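Local atomic coordinates of Rho GTPase-activating protein 26 (Gallus gallus, PDB entry 1F7C), a protein that stimulates GTP hydrolysis by the small GTPases RHOA and CDC42 through its all-helical Rho-GAP domain, the part present here. Residues Ala47-Gly52 / Ile94-Thr98; Gly57-Ile61 / Asn175-Phe180; Val68-Leu72 / Ser99-Tyr104. All coordinates share one frame; numbering follows the deposited sequence.

Contact 1. Residues Ala47-Gly52 / Ile94-Thr98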
ATOM      1  N   ALA A  47      11.243  -8.961  -3.722  1.00 34.48           N
ATOM      2  CA  ALA A  47      12.400  -9.047  -2.838  1.00 34.23           C
ATOM      3  C   ALA A  47      11.995  -9.218  -1.375  1.00 33.45           C
ATOM      4  O   ALA A  47      12.581 -10.025  -0.641  1.00 33.72           O
ATOM      5  CB  ALA A  47      13.281  -7.805  -2.994  1.00 33.13           C
ATOM      6  N   VAL A  48      11.000  -8.451  -0.947  1.00 30.96           N
ATOM      7  CA  VAL A  48      10.546  -8.542   0.425  1.00 29.95           C
ATOM      8  C   VAL A  48       9.991  -9.936   0.690  1.00 30.92           C
ATOM      9  O   VAL A  48      10.289 -10.538   1.708  1.00 32.01           O
ATOM     10  CB  VAL A  48       9.472  -7.455   0.729  1.00 28.41           C
ATOM     11  CG1 VAL A  48       8.820  -7.692   2.090  1.00 27.06           C
ATOM     12  CG2 VAL A  48      10.126  -6.094   0.732  1.00 28.82           C
ATOM     13  N   GLU A  49       9.199 -10.464  -0.233  1.00 31.18           N
ATOM     14  CA  GLU A  49       8.622 -11.774  -0.013  1.00 30.96           C
ATOM     15  C   GLU A  49       9.614 -12.920  -0.059  1.00 31.45           C
ATOM     16  O   GLU A  49       9.578 -13.791   0.804  1.00 31.22           O
ATOM     17  CB  GLU A  49       7.483 -12.029  -0.992  1.00 26.21           C
ATOM     18  CG  GLU A  49       6.368 -11.030  -0.853  1.00 30.45           C
ATOM     19  CD  GLU A  49       5.141 -11.422  -1.633  1.00 28.28           C
ATOM     20  OE1 GLU A  49       5.285 -12.262  -2.533  1.00 30.69           O
ATOM     21  OE2 GLU A  49       4.045 -10.892  -1.350  1.00 25.68           O
ATOM     22  N   THR A  50      10.504 -12.922  -1.049  1.00 33.40           N
ATOM     23  CA  THR A  50      11.480 -14.001  -1.174  1.00 33.49           C
ATOM     24  C   THR A  50      12.643 -13.975  -0.189  1.00 33.68           C
ATOM     25  O   THR A  50      13.320 -14.988  -0.028  1.00 35.47           O
ATOM     26  CB  THR A  50      12.070 -14.103  -2.620  1.00 33.35           C
ATOM     27  OG1 THR A  50      12.623 -12.843  -3.018  1.00 35.12           O
ATOM     28  CG2 THR A  50      10.997 -14.530  -3.607  1.00 31.49           C
ATOM     29  N   ARG A  51      12.892 -12.852   0.476  1.00 34.18           N
ATOM     30  CA  ARG A  51      13.997 -12.837   1.429  1.00 35.62           C
ATOM     31  C   ARG A  51      13.884 -11.911   2.625  1.00 33.88           C
ATOM     32  O   ARG A  51      14.836 -11.774   3.394  1.00 36.59           O
ATOM     33  CB  ARG A  51      15.322 -12.577   0.701  1.00 39.59           C
ATOM     34  CG  ARG A  51      15.408 -11.276  -0.061  1.00 45.91           C
ATOM     35  CD  ARG A  51      16.497 -11.368  -1.132  1.00 53.67           C
ATOM     36  NE  ARG A  51      16.702 -10.106  -1.843  1.00 59.09           N
ATOM     37  CZ  ARG A  51      17.291  -9.033  -1.318  1.00 62.61           C
ATOM     38  NH1 ARG A  51      17.750  -9.058  -0.067  1.00 61.61           N
ATOM     39  NH2 ARG A  51      17.411  -7.925  -2.040  1.00 64.61           N
ATOM     40  N   GLY A  52      12.729 -11.290   2.818  1.00 30.87           N
ATOM     41  CA  GLY A  52      12.596 -10.398   3.959  1.00 27.49           C
ATOM     42  C   GLY A  52      11.301 -10.531   4.732  1.00 26.48           C
ATOM     43  O   GLY A  52      11.019  -9.716   5.617  1.00 28.67           O
ATOM     44  N   ILE A  94      16.833  -4.802   3.258  1.00 46.17           N
ATOM     45  CA  ILE A  94      15.377  -4.871   3.211  1.00 43.60           C
ATOM     46  C   ILE A  94      14.761  -3.522   3.617  1.00 42.23           C
ATOM     47  O   ILE A  94      13.826  -3.045   2.973  1.00 40.37           O
ATOM     48  CB  ILE A  94      14.836  -6.002   4.149  1.00 45.00           C
ATOM     49  CG1 ILE A  94      15.165  -7.387   3.566  1.00 44.03           C
ATOM     50  CG2 ILE A  94      13.334  -5.854   4.339  1.00 44.15           C
ATOM     51  CD1 ILE A  94      14.469  -7.699   2.254  1.00 45.26           C
ATOM     52  N   LYS A  95      15.280  -2.920   4.685  1.00 39.21           N
ATOM     53  CA  LYS A  95      14.798  -1.626   5.165  1.00 40.38           C
ATOM     54  C   LYS A  95      14.891  -0.595   4.028  1.00 40.90           C
ATOM     55  O   LYS A  95      14.076   0.316   3.925  1.00 39.78           O
ATOM     56  CB  LYS A  95      15.647  -1.169   6.359  1.00 40.72           C
ATOM     57  CG  LYS A  95      17.139  -1.031   6.030  1.00 43.64           C
ATOM     58  CD  LYS A  95      18.038  -1.054   7.271  1.00 46.76           C
ATOM     59  CE  LYS A  95      17.728   0.071   8.248  1.00 48.91           C
ATOM     60  NZ  LYS A  95      18.670   0.095   9.412  1.00 48.80           N
ATOM     61  N   THR A  96      15.895  -0.763   3.175  1.00 41.77           N
ATOM     62  CA  THR A  96      16.129   0.121   2.038  1.00 41.25           C
ATOM     63  C   THR A  96      15.099  -0.125   0.939  1.00 40.45           C
ATOM     64  O   THR A  96      14.588   0.815   0.328  1.00 39.06           O
ATOM     65  CB  THR A  96      17.544  -0.111   1.453  1.00 41.97           C
ATOM     66  OG1 THR A  96      18.529   0.221   2.438  1.00 46.15           O
ATOM     67  CG2 THR A  96      17.765   0.738   0.220  1.00 44.41           C
ATOM     68  N   ILE A  97      14.807  -1.399   0.693  1.00 39.38           N
ATOM     69  CA  ILE A  97      13.848  -1.795  -0.323  1.00 37.06           C
ATOM     70  C   ILE A  97      12.400  -1.448   0.039  1.00 37.89           C
ATOM     71  O   ILE A  97      11.604  -1.126  -0.849  1.00 36.75           O
ATOM     72  CB  ILE A  97      13.971  -3.304  -0.605  1.00 38.05           C
ATOM     73  CG1 ILE A  97      15.362  -3.587  -1.188  1.00 35.29           C
ATOM     74  CG2 ILE A  97      12.842  -3.769  -1.549  1.00 37.05           C
ATOM     75  CD1 ILE A  97      15.706  -5.055  -1.332  1.00 36.09           C
ATOM     76  N   THR A  98      12.051  -1.507   1.324  1.00 36.60           N
ATOM     77  CA  THR A  98      10.683  -1.179   1.730  1.00 37.31           C
ATOM     78  C   THR A  98      10.511   0.332   1.766  1.00 38.39           C
ATOM     79  O   THR A  98       9.417   0.848   1.532  1.00 37.66           O
ATOM     80  CB  THR A  98      10.309  -1.747   3.126  1.00 35.66           C
ATOM     81  OG1 THR A  98      11.169  -1.193   4.124  1.00 34.18           O
ATOM     82  CG2 THR A  98      10.431  -3.264   3.134  1.00 36.70           C
TER
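I94 and I97 of helix 94-106 lean on the last part of helix 35-51 and on G52, a helix-helix packing inside the all-helical Rho-GAP domain. The two short axes run roughly antiparallel, at 149°, and pass 10.5 Å apart, with side chains bridging them. I94 lays its CG1-CD1 arm against G52: CD1 sits 3.7 Å from G52 CA, against bare backbone. Because G52 has no side chain, the methyl can lie on its CA; a CB there would clash with I94 CD1. I97, one turn on, holds CG1 anti to its carbonyl carbon (chi1 -64°), and this carries CD1 to A47 CB at 4.0 Å, while its other branch, CG2, faces V48 CG2.

R51 closes the outer side. Its chain, extended from CG to NE, crosses I97 at about a right angle and brings the guanidinium obliquely to the methyl, with NH2 3.4 Å from I97 CD1 and NH1 near I94 CD1; the contact is van der Waals, and the charged group lies at the exposed margin. On the inner side V48 and T98 also meet nearly perpendicularly, and Y59 of the following loop packs on both. There the methyl of T98 is the touching branch, T98 CG2 lying 3.7 Å from V48 CG2.

Contact 2. Residues Gly57-Ile61 / Asn175-Phe180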
ATOM      1  N   GLY A  57       9.362  -5.384  11.901  1.00 35.22           N
ATOM      2  CA  GLY A  57       9.016  -4.014  11.559  1.00 33.51           C
ATOM      3  C   GLY A  57       8.996  -3.662  10.078  1.00 33.56           C
ATOM      4  O   GLY A  57       9.298  -2.525   9.708  1.00 30.17           O
ATOM      5  N   LEU A  58       8.646  -4.628   9.229  1.00 34.26           N
ATOM      6  CA  LEU A  58       8.572  -4.395   7.787  1.00 33.86           C
ATOM      7  C   LEU A  58       7.711  -3.176   7.482  1.00 34.39           C
ATOM      8  O   LEU A  58       6.541  -3.118   7.879  1.00 31.33           O
ATOM      9  CB  LEU A  58       7.964  -5.604   7.066  1.00 34.28           C
ATOM     10  CG  LEU A  58       8.811  -6.821   6.704  1.00 34.01           C
ATOM     11  CD1 LEU A  58       7.906  -7.871   6.072  1.00 32.65           C
ATOM     12  CD2 LEU A  58       9.930  -6.425   5.734  1.00 31.34           C
ATOM     13  N   TYR A  59       8.301  -2.214   6.774  1.00 34.45           N
ATOM     14  CA  TYR A  59       7.619  -0.982   6.378  1.00 36.07           C
ATOM     15  C   TYR A  59       7.447   0.047   7.506  1.00 38.26           C
ATOM     16  O   TYR A  59       6.984   1.158   7.272  1.00 39.79           O
ATOM     17  CB  TYR A  59       6.258  -1.313   5.733  1.00 31.52           C
ATOM     18  CG  TYR A  59       6.380  -2.095   4.441  1.00 26.57           C
ATOM     19  CD1 TYR A  59       6.072  -3.463   4.387  1.00 26.78           C
ATOM     20  CD2 TYR A  59       6.828  -1.474   3.276  1.00 26.01           C
ATOM     21  CE1 TYR A  59       6.209  -4.191   3.193  1.00 24.20           C
ATOM     22  CE2 TYR A  59       6.975  -2.188   2.076  1.00 26.38           C
ATOM     23  CZ  TYR A  59       6.663  -3.541   2.038  1.00 26.59           C
ATOM     24  OH  TYR A  59       6.801  -4.226   0.851  1.00 28.84           O
ATOM     25  N   ARG A  60       7.816  -0.324   8.726  1.00 41.29           N
ATOM     26  CA  ARG A  60       7.729   0.587   9.863  1.00 44.43           C
ATOM     27  C   ARG A  60       9.135   1.153  10.063  1.00 44.12           C
ATOM     28  O   ARG A  60       9.318   2.342  10.311  1.00 45.40           O
ATOM     29  CB  ARG A  60       7.287  -0.167  11.124  1.00 47.08           C
ATOM     30  CG  ARG A  60       7.228   0.696  12.380  1.00 53.33           C
ATOM     31  CD  ARG A  60       7.409  -0.142  13.637  1.00 57.93           C
ATOM     32  NE  ARG A  60       6.219  -0.911  13.989  1.00 63.48           N
ATOM     33  CZ  ARG A  60       6.237  -2.023  14.723  1.00 66.02           C
ATOM     34  NH1 ARG A  60       7.392  -2.498  15.177  1.00 65.93           N
ATOM     35  NH2 ARG A  60       5.102  -2.655  15.016  1.00 65.50           N
ATOM     36  N   ILE A  61      10.124   0.277   9.940  1.00 46.73           N
ATOM     37  CA  ILE A  61      11.524   0.643  10.089  1.00 47.91           C
ATOM     38  C   ILE A  61      11.969   1.339   8.820  1.00 49.46           C
ATOM     39  O   ILE A  61      11.843   0.791   7.728  1.00 49.10           O
ATOM     40  CB  ILE A  61      12.412  -0.605  10.319  1.00 48.42           C
ATOM     41  CG1 ILE A  61      12.039  -1.268  11.648  1.00 48.63           C
ATOM     42  CG2 ILE A  61      13.883  -0.222  10.290  1.00 47.14           C
ATOM     43  CD1 ILE A  61      12.104  -0.330  12.850  1.00 49.87           C
ATOM     44  N   ASN A 175      -1.101  -2.610  12.333  1.00 30.61           N
ATOM     45  CA  ASN A 175       0.191  -1.939  12.208  1.00 31.12           C
ATOM     46  C   ASN A 175       0.496  -1.519  10.766  1.00 31.19           C
ATOM     47  O   ASN A 175       1.150  -0.509  10.529  1.00 32.23           O
ATOM     48  CB  ASN A 175       1.327  -2.840  12.701  1.00 34.90           C
ATOM     49  CG  ASN A 175       1.365  -2.967  14.209  1.00 36.94           C
ATOM     50  OD1 ASN A 175       0.724  -2.202  14.929  1.00 37.27           O
ATOM     51  ND2 ASN A 175       2.135  -3.932  14.696  1.00 36.07           N
ATOM     52  N   LEU A 176       0.044  -2.299   9.796  1.00 28.49           N
ATOM     53  CA  LEU A 176       0.293  -1.944   8.416  1.00 27.34           C
ATOM     54  C   LEU A 176      -0.627  -0.786   8.038  1.00 26.82           C
ATOM     55  O   LEU A 176      -0.252   0.089   7.263  1.00 25.11           O
ATOM     56  CB  LEU A 176       0.080  -3.162   7.508  1.00 23.97           C
ATOM     57  CG  LEU A 176       1.149  -4.246   7.720  1.00 24.66           C
ATOM     58  CD1 LEU A 176       0.760  -5.542   7.020  1.00 21.76           C
ATOM     59  CD2 LEU A 176       2.496  -3.736   7.213  1.00 20.75           C
ATOM     60  N   GLY A 177      -1.827  -0.773   8.604  1.00 28.97           N
ATOM     61  CA  GLY A 177      -2.767   0.299   8.318  1.00 31.48           C
ATOM     62  C   GLY A 177      -2.219   1.660   8.722  1.00 33.57           C
ATOM     63  O   GLY A 177      -2.423   2.655   8.024  1.00 33.94           O
ATOM     64  N   VAL A 178      -1.515   1.702   9.848  1.00 33.26           N
ATOM     65  CA  VAL A 178      -0.922   2.939  10.340  1.00 34.80           C
ATOM     66  C   VAL A 178       0.159   3.453   9.401  1.00 36.27           C
ATOM     67  O   VAL A 178       0.285   4.662   9.197  1.00 37.14           O
ATOM     68  CB  VAL A 178      -0.301   2.745  11.757  1.00 33.70           C
ATOM     69  CG1 VAL A 178       0.684   3.866  12.069  1.00 33.35           C
ATOM     70  CG2 VAL A 178      -1.406   2.721  12.804  1.00 32.49           C
ATOM     71  N   VAL A 179       0.944   2.538   8.839  1.00 35.30           N
ATOM     72  CA  VAL A 179       2.015   2.923   7.928  1.00 34.61           C
ATOM     73  C   VAL A 179       1.520   3.327   6.548  1.00 33.46           C
ATOM     74  O   VAL A 179       2.035   4.262   5.950  1.00 35.17           O
ATOM     75  CB  VAL A 179       3.020   1.779   7.717  1.00 37.18           C
ATOM     76  CG1 VAL A 179       4.091   2.210   6.733  1.00 36.70           C
ATOM     77  CG2 VAL A 179       3.646   1.383   9.036  1.00 38.26           C
ATOM     78  N   PHE A 180       0.513   2.629   6.046  1.00 32.17           N
ATOM     79  CA  PHE A 180       0.024   2.907   4.702  1.00 32.28           C
ATOM     80  C   PHE A 180      -1.188   3.811   4.562  1.00 30.17           C
ATOM     81  O   PHE A 180      -1.435   4.328   3.483  1.00 28.37           O
ATOM     82  CB  PHE A 180      -0.224   1.585   3.956  1.00 25.62           C
ATOM     83  CG  PHE A 180       1.040   0.896   3.525  1.00 27.55           C
ATOM     84  CD1 PHE A 180       1.683  -0.015   4.369  1.00 25.90           C
ATOM     85  CD2 PHE A 180       1.614   1.181   2.288  1.00 25.25           C
ATOM     86  CE1 PHE A 180       2.876  -0.626   3.987  1.00 23.13           C
ATOM     87  CE2 PHE A 180       2.803   0.577   1.898  1.00 27.82           C
ATOM     88  CZ  PHE A 180       3.440  -0.334   2.755  1.00 24.26           C
TER
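The contact is a partly buried, mainly apolar packing of the loop between helices 35-51 and 65-76 on one side of helix 173-184, with a polar margin at R60 and N175. Its inner part is an edge-to-face aromatic pair. The edge of F180 is directed at the face of Y59, with ring centroids 5.3 Å apart and planes inclined at 65°. F180 CZ approaches off-centre, nearest to Y59 CD2 at 3.6 Å, and the neighbouring CE1 reaches toward CG and CB of the tyrosine. With CG anti to its carbonyl carbon, Y59 drops its ring inward from the loop, and the hydroxyl is hydrogen-bonded to H158 of helix 146-164, which ties down the far end of the ring.

The preceding residue, V179, rests against the loop backbone: its CG1 lies 3.1 Å from Y59 O, a close approach, while CG2 faces R60 CA. The same carbonyl oxygen is hydrogen-bonded to K102 of helix 94-106.

This is the arginine-finger loop of the Rho-GAP fold, R60 being the residue predicted to stabilise the transition state of GTP hydrolysis. G57 O accepts from both R60 N and I61 N, which holds the loop in a tight turn. With CG anti to the backbone N (chi1 177°), the R60 chain runs beside the helix and then bends at chi3, bringing NH2 to 3.2 Å from N175 ND2. Both nitrogens are donors, so this is proximity without a hydrogen bond; the guanidinium and amide planes stand 73° apart, and N175 ND2 is instead bonded to L170 O.

Contact 3. Residues Val68-Leu72 / Ser99-Tyr104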
ATOM      1  N   VAL A  68      18.346   4.725  -0.072  1.00 67.10           N
ATOM      2  CA  VAL A  68      17.027   4.633  -0.685  1.00 66.85           C
ATOM      3  C   VAL A  68      17.021   5.346  -2.033  1.00 66.88           C
ATOM      4  O   VAL A  68      16.782   4.723  -3.074  1.00 64.68           O
ATOM      5  CB  VAL A  68      15.944   5.258   0.220  1.00 67.13           C
ATOM      6  CG1 VAL A  68      14.603   5.266  -0.498  1.00 67.28           C
ATOM      7  CG2 VAL A  68      15.838   4.473   1.515  1.00 65.64           C
ATOM      8  N   GLN A  69      17.295   6.650  -2.005  1.00 67.01           N
ATOM      9  CA  GLN A  69      17.325   7.469  -3.217  1.00 66.59           C
ATOM     10  C   GLN A  69      18.192   6.842  -4.302  1.00 65.02           C
ATOM     11  O   GLN A  69      17.870   6.920  -5.490  1.00 64.86           O
ATOM     12  CB  GLN A  69      17.856   8.871  -2.903  1.00 68.04           C
ATOM     13  CG  GLN A  69      16.999   9.683  -1.947  1.00 68.79           C
ATOM     14  CD  GLN A  69      15.570   9.813  -2.425  1.00 70.28           C
ATOM     15  OE1 GLN A  69      15.314   9.937  -3.625  1.00 71.12           O
ATOM     16  NE2 GLN A  69      14.628   9.800  -1.489  1.00 70.98           N
ATOM     17  N   LYS A  70      19.292   6.224  -3.887  1.00 63.60           N
ATOM     18  CA  LYS A  70      20.206   5.598  -4.831  1.00 63.80           C
ATOM     19  C   LYS A  70      19.592   4.378  -5.506  1.00 63.05           C
ATOM     20  O   LYS A  70      19.833   4.133  -6.687  1.00 63.80           O
ATOM     21  CB  LYS A  70      21.510   5.208  -4.130  1.00 65.01           C
ATOM     22  CG  LYS A  70      22.568   4.683  -5.087  1.00 67.62           C
ATOM     23  CD  LYS A  70      23.883   4.398  -4.384  1.00 70.36           C
ATOM     24  CE  LYS A  70      24.908   3.830  -5.360  1.00 73.33           C
ATOM     25  NZ  LYS A  70      26.199   3.520  -4.686  1.00 76.17           N
ATOM     26  N   LEU A  71      18.807   3.608  -4.757  1.00 62.57           N
ATOM     27  CA  LEU A  71      18.159   2.431  -5.324  1.00 60.89           C
ATOM     28  C   LEU A  71      17.072   2.911  -6.275  1.00 60.37           C
ATOM     29  O   LEU A  71      16.898   2.366  -7.369  1.00 58.87           O
ATOM     30  CB  LEU A  71      17.549   1.560  -4.217  1.00 60.77           C
ATOM     31  CG  LEU A  71      16.638   0.400  -4.651  1.00 59.00           C
ATOM     32  CD1 LEU A  71      17.365  -0.507  -5.627  1.00 59.20           C
ATOM     33  CD2 LEU A  71      16.191  -0.384  -3.431  1.00 59.06           C
ATOM     34  N   LEU A  72      16.349   3.944  -5.853  1.00 60.56           N
ATOM     35  CA  LEU A  72      15.285   4.515  -6.669  1.00 62.85           C
ATOM     36  C   LEU A  72      15.812   4.946  -8.033  1.00 64.88           C
ATOM     37  O   LEU A  72      15.277   4.543  -9.068  1.00 65.23           O
ATOM     38  CB  LEU A  72      14.651   5.711  -5.955  1.00 60.52           C
ATOM     39  CG  LEU A  72      13.637   5.343  -4.872  1.00 60.18           C
ATOM     40  CD1 LEU A  72      13.130   6.588  -4.168  1.00 60.01           C
ATOM     41  CD2 LEU A  72      12.482   4.599  -5.521  1.00 59.11           C
ATOM     42  N   SER A  99      11.593   1.042   2.071  1.00 39.22           N
ATOM     43  CA  SER A  99      11.537   2.494   2.106  1.00 38.55           C
ATOM     44  C   SER A  99      11.429   3.032   0.683  1.00 37.13           C
ATOM     45  O   SER A  99      10.749   4.027   0.441  1.00 37.14           O
ATOM     46  CB  SER A  99      12.768   3.064   2.812  1.00 38.20           C
ATOM     47  OG  SER A  99      12.603   2.995   4.221  1.00 40.01           O
ATOM     48  N   ALA A 100      12.077   2.351  -0.258  1.00 35.57           N
ATOM     49  CA  ALA A 100      12.026   2.763  -1.648  1.00 35.93           C
ATOM     50  C   ALA A 100      10.583   2.699  -2.115  1.00 38.46           C
ATOM     51  O   ALA A 100      10.089   3.614  -2.779  1.00 40.20           O
ATOM     52  CB  ALA A 100      12.889   1.852  -2.501  1.00 33.57           C
ATOM     53  N   LEU A 101       9.907   1.609  -1.759  1.00 38.11           N
ATOM     54  CA  LEU A 101       8.522   1.413  -2.139  1.00 36.20           C
ATOM     55  C   LEU A 101       7.613   2.508  -1.579  1.00 37.53           C
ATOM     56  O   LEU A 101       6.753   3.028  -2.292  1.00 38.13           O
ATOM     57  CB  LEU A 101       8.047   0.030  -1.677  1.00 35.09           C
ATOM     58  CG  LEU A 101       6.605  -0.368  -2.004  1.00 34.04           C
ATOM     59  CD1 LEU A 101       6.513  -1.873  -2.165  1.00 36.14           C
ATOM     60  CD2 LEU A 101       5.664   0.116  -0.914  1.00 32.31           C
ATOM     61  N   LYS A 102       7.801   2.868  -0.313  1.00 37.63           N
ATOM     62  CA  LYS A 102       6.964   3.900   0.293  1.00 40.95           C
ATOM     63  C   LYS A 102       7.207   5.306  -0.272  1.00 42.28           C
ATOM     64  O   LYS A 102       6.258   6.055  -0.509  1.00 43.85           O
ATOM     65  CB  LYS A 102       7.145   3.919   1.817  1.00 40.05           C
ATOM     66  CG  LYS A 102       6.786   2.613   2.509  1.00 42.28           C
ATOM     67  CD  LYS A 102       6.577   2.799   4.001  1.00 41.83           C
ATOM     68  CE  LYS A 102       7.797   3.391   4.678  1.00 43.75           C
ATOM     69  NZ  LYS A 102       7.521   3.765   6.099  1.00 41.47           N
ATOM     70  N   THR A 103       8.466   5.674  -0.486  1.00 43.20           N
ATOM     71  CA  THR A 103       8.756   7.000  -1.024  1.00 45.17           C
ATOM     72  C   THR A 103       8.252   7.129  -2.465  1.00 44.20           C
ATOM     73  O   THR A 103       7.802   8.202  -2.866  1.00 44.99           O
ATOM     74  CB  THR A 103      10.270   7.338  -0.954  1.00 44.67           C
ATOM     75  OG1 THR A 103      11.001   6.481  -1.835  1.00 50.14           O
ATOM     76  CG2 THR A 103      10.790   7.158   0.465  1.00 42.92           C
ATOM     77  N   TYR A 104       8.317   6.044  -3.237  1.00 42.54           N
ATOM     78  CA  TYR A 104       7.818   6.064  -4.610  1.00 41.56           C
ATOM     79  C   TYR A 104       6.329   6.401  -4.591  1.00 41.52           C
ATOM     80  O   TYR A 104       5.839   7.120  -5.460  1.00 42.60           O
ATOM     81  CB  TYR A 104       7.994   4.704  -5.292  1.00 42.18           C
ATOM     82  CG  TYR A 104       7.086   4.526  -6.499  1.00 44.16           C
ATOM     83  CD1 TYR A 104       7.426   5.058  -7.745  1.00 46.12           C
ATOM     84  CD2 TYR A 104       5.855   3.884  -6.376  1.00 47.13           C
ATOM     85  CE1 TYR A 104       6.559   4.958  -8.839  1.00 44.83           C
ATOM     86  CE2 TYR A 104       4.975   3.780  -7.462  1.00 47.58           C
ATOM     87  CZ  TYR A 104       5.334   4.322  -8.689  1.00 46.97           C
ATOM     88  OH  TYR A 104       4.456   4.247  -9.750  1.00 47.05           O
TER
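V68 and L72 press onto A100 and T103 where helices 65-76 and 94-106 of the Rho-GAP helical bundle cross at -75°, their short axes 9.3 Å apart. The tight part centres on A100, whose small side chain lets the backbones approach closely. V68 straddles this point: CG1, anti to its backbone N (chi1 175°), lies 3.8 Å from A100 CA, and CG2 touches S99 CB at 3.6 Å. Alongside, L71 CD2 and L72 CD2 both meet A100 CB at 4.1 Å, so one methyl is flanked by two leucine branches. S99 turns its hydroxyl to G63 N and K95 O, leaving its CB for the valine.

T103, only partly buried, forms the border of this tight part. Its oxygen lies against the leucine, OG1 being 3.2 Å from L72 CD1, and V68 CG1 comes near the same atom. An alanine here would remove the hydroxyl, probably leaving A100 O without its second donor and a gap beside L72 CD1. The packing is looser at Y104, whose CB is 4.5 Å from L72 CD2 and whose hydroxyl is bonded to Q32 O. T103 OG1 also turns back on its own helix, donating to A100 O at 3.2 Å from above the carbonyl plane, on the same face as Y104 N.

In the fold
Contacts 1 and 3 are buried and share helix 94-106, which meets helix 35-51 through its first turn and helix 65-76 mainly through the next ones; contact 2 is only partly buried and joins a loop to helix 173-184. The shared helix also links them: Y59 packs on T98 and L101, and F180 touches L101, so the finger loop lies between contact 1 and helix 173-184. Chemistry follows position. Contacts 1 and 3 rely mostly on aliphatic groups, with a glycine or an alanine at the close points and R51 at the exposed edge of contact 1, whereas contact 2 pairs aromatic rings inside and sets R60 beside N175 at the surface.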